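Long-range contact in esterase (Alcaligenes sp., PDB 1QLW), which probably hydrolyses carboxylic esters, as a bacterial esterase of the alpha/beta hydrolase fold: residues 194-199 with 219-224. Residues are numbered along the deposited sequence; the frame is centred on the assembly and turned at random.
Sequences AIKLDG and NPKGIT
In the alpha/beta hydrolase fold, this contact joins two helix-to-strand connections, where helix 185-197 leads into strand 200-205 and helix 211-218 into the parallel neighbour 223-229. Most of the buried surface comes from Ile195, Lys221 and Gly222. Ile195, chi1 m and chi2 t, packs against the turn 220-223: its CG1 is 3.7 Å from Lys221 O and 3.9 Å from Lys221 CG, and its CD1 reaches Asn219 ND2 at 3.7 Å. Lys221, t for chi1 to chi3 and p for chi4, brings NZ to 4.2 Å from Asp198 OD1, too far for a salt bridge. A water links them, donating to Ile195 O (2.8 Å) and Asp198 OD1 (3.1 Å) and accepting weakly from Lys221 NZ (3.2 Å). Gly222, at phi/psi 82/2°, belongs to a type II turn closed by Ile223 N to Pro220 O at 3.2 Å; a CB on it would clash with Ala194 O. Before the turn, extended Asn219 forms an Asx turn, OD1 accepting from Lys221 N at 3.0 Å. The helix ends at Leu197; Asp198 follows at 62/49° and Gly199 at 123/106°, angles that call for glycine. The CA atoms of Gly199 and Gly222 lie 4.0 Å apart, and backbone hydrogen bonds of Gly222 and Thr224 to Thr200 begin the sheet pairing. Ala194 CB packs 3.6 Å from Gly222 O, the same carbonyl oxygen that receives a CA-H...O contact from Gly199 CA at 3.2 Å.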
loop_
_atom_site.group_PDB
_atom_site.type_symbol
_atom_site.label_atom_id
_atom_site.label_comp_id
_atom_site.label_asym_id
_atom_site.label_seq_id
_atom_site.Cartn_x
_atom_site.Cartn_y
_atom_site.Cartn_z
ATOM N N ALA A 194 5.094 -8.516 -17.021
ATOM C CA ALA A 194 5.882 -9.663 -17.485
ATOM C C ALA A 194 6.735 -9.308 -18.696
ATOM O O ALA A 194 7.882 -9.760 -18.815
ATOM C CB ALA A 194 4.983 -10.848 -17.756
ATOM N N ILE A 195 6.166 -8.543 -19.620
ATOM C CA ILE A 195 6.897 -8.126 -20.822
ATOM C C ILE A 195 8.036 -7.209 -20.430
ATOM O O ILE A 195 9.157 -7.334 -20.926
ATOM C CB ILE A 195 5.926 -7.487 -21.822
ATOM C CG1 ILE A 195 4.969 -8.560 -22.365
ATOM C CG2 ILE A 195 6.655 -6.799 -22.963
ATOM C CD1 ILE A 195 3.773 -7.988 -23.102
ATOM N N LYS A 196 7.800 -6.271 -19.526
ATOM C CA LYS A 196 8.822 -5.351 -19.048
ATOM C C LYS A 196 9.990 -6.124 -18.445
ATOM O O LYS A 196 11.152 -5.798 -18.686
ATOM C CB LYS A 196 8.255 -4.396 -17.992
ATOM C CG LYS A 196 9.253 -3.538 -17.243
ATOM C CD LYS A 196 8.610 -2.695 -16.153
ATOM C CE LYS A 196 9.574 -1.850 -15.352
ATOM N NZ LYS A 196 10.343 -0.885 -16.176
ATOM N N LEU A 197 9.677 -7.118 -17.623
ATOM C CA LEU A 197 10.708 -7.899 -16.949
ATOM C C LEU A 197 11.374 -8.909 -17.876
ATOM O O LEU A 197 12.482 -9.350 -17.576
ATOM C CB LEU A 197 10.109 -8.631 -15.746
ATOM C CG LEU A 197 9.558 -7.724 -14.639
ATOM C CD1 LEU A 197 9.017 -8.558 -13.497
ATOM C CD2 LEU A 197 10.599 -6.721 -14.156
ATOM N N ASP A 198 10.704 -9.299 -18.950
ATOM C CA ASP A 198 11.204 -10.289 -19.880
ATOM C C ASP A 198 11.398 -11.623 -19.175
ATOM O O ASP A 198 12.404 -12.304 -19.346
ATOM C CB ASP A 198 12.464 -9.818 -20.601
ATOM C CG ASP A 198 12.807 -10.680 -21.807
ATOM O OD1 ASP A 198 11.869 -11.187 -22.457
ATOM O OD2 ASP A 198 14.014 -10.854 -22.057
ATOM N N GLY A 199 10.369 -12.051 -18.432
ATOM C CA GLY A 199 10.379 -13.365 -17.821
ATOM C C GLY A 199 10.200 -13.305 -16.321
ATOM O O GLY A 199 11.121 -12.935 -15.590
ATOM N N ASN A 219 -1.690 -12.908 -23.645
ATOM C CA ASN A 219 -0.360 -12.786 -24.245
ATOM C C ASN A 219 0.613 -13.596 -23.406
ATOM O O ASN A 219 0.806 -13.281 -22.231
ATOM C CB ASN A 219 0.026 -11.309 -24.266
ATOM C CG ASN A 219 1.292 -11.051 -25.037
ATOM O OD1 ASN A 219 2.047 -11.995 -25.307
ATOM N ND2 ASN A 219 1.541 -9.814 -25.456
ATOM N N PRO A 220 1.211 -14.661 -23.938
ATOM C CA PRO A 220 2.105 -15.486 -23.150
ATOM C C PRO A 220 3.477 -14.866 -22.924
ATOM O O PRO A 220 4.275 -15.418 -22.149
ATOM C CB PRO A 220 2.218 -16.766 -23.977
ATOM C CG PRO A 220 2.024 -16.293 -25.374
ATOM C CD PRO A 220 0.994 -15.184 -25.308
ATOM N N LYS A 221 3.806 -13.772 -23.591
ATOM C CA LYS A 221 5.140 -13.205 -23.532
ATOM C C LYS A 221 5.559 -12.836 -22.117
ATOM O O LYS A 221 4.870 -12.141 -21.389
ATOM C CB LYS A 221 5.249 -11.979 -24.436
ATOM C CG LYS A 221 6.642 -11.370 -24.515
ATOM C CD LYS A 221 6.723 -10.321 -25.614
ATOM C CE LYS A 221 8.146 -9.805 -25.752
ATOM N NZ LYS A 221 9.138 -10.910 -25.640
ATOM N N GLY A 222 6.726 -13.325 -21.740
ATOM C CA GLY A 222 7.324 -13.013 -20.449
ATOM C C GLY A 222 6.819 -13.832 -19.279
ATOM O O GLY A 222 7.252 -13.584 -18.141
ATOM N N ILE A 223 5.920 -14.794 -19.512
ATOM C CA ILE A 223 5.390 -15.598 -18.418
ATOM C C ILE A 223 6.160 -16.901 -18.352
ATOM O O ILE A 223 5.980 -17.796 -19.188
ATOM C CB ILE A 223 3.885 -15.851 -18.560
ATOM C CG1 ILE A 223 3.185 -14.498 -18.683
ATOM C CG2 ILE A 223 3.361 -16.671 -17.386
ATOM C CD1 ILE A 223 1.703 -14.566 -18.886
ATOM N N THR A 224 7.028 -17.042 -17.371
ATOM C CA THR A 224 7.944 -18.177 -17.309
ATOM C C THR A 224 7.294 -19.395 -16.693
ATOM O O THR A 224 7.531 -20.516 -17.147
ATOM C CB THR A 224 9.178 -17.737 -16.484
ATOM O OG1 THR A 224 9.705 -16.526 -17.036
ATOM C CG2 THR A 224 10.230 -18.823 -16.445
HETATM O O HOH W 1 9.598 -9.148 -23.054
#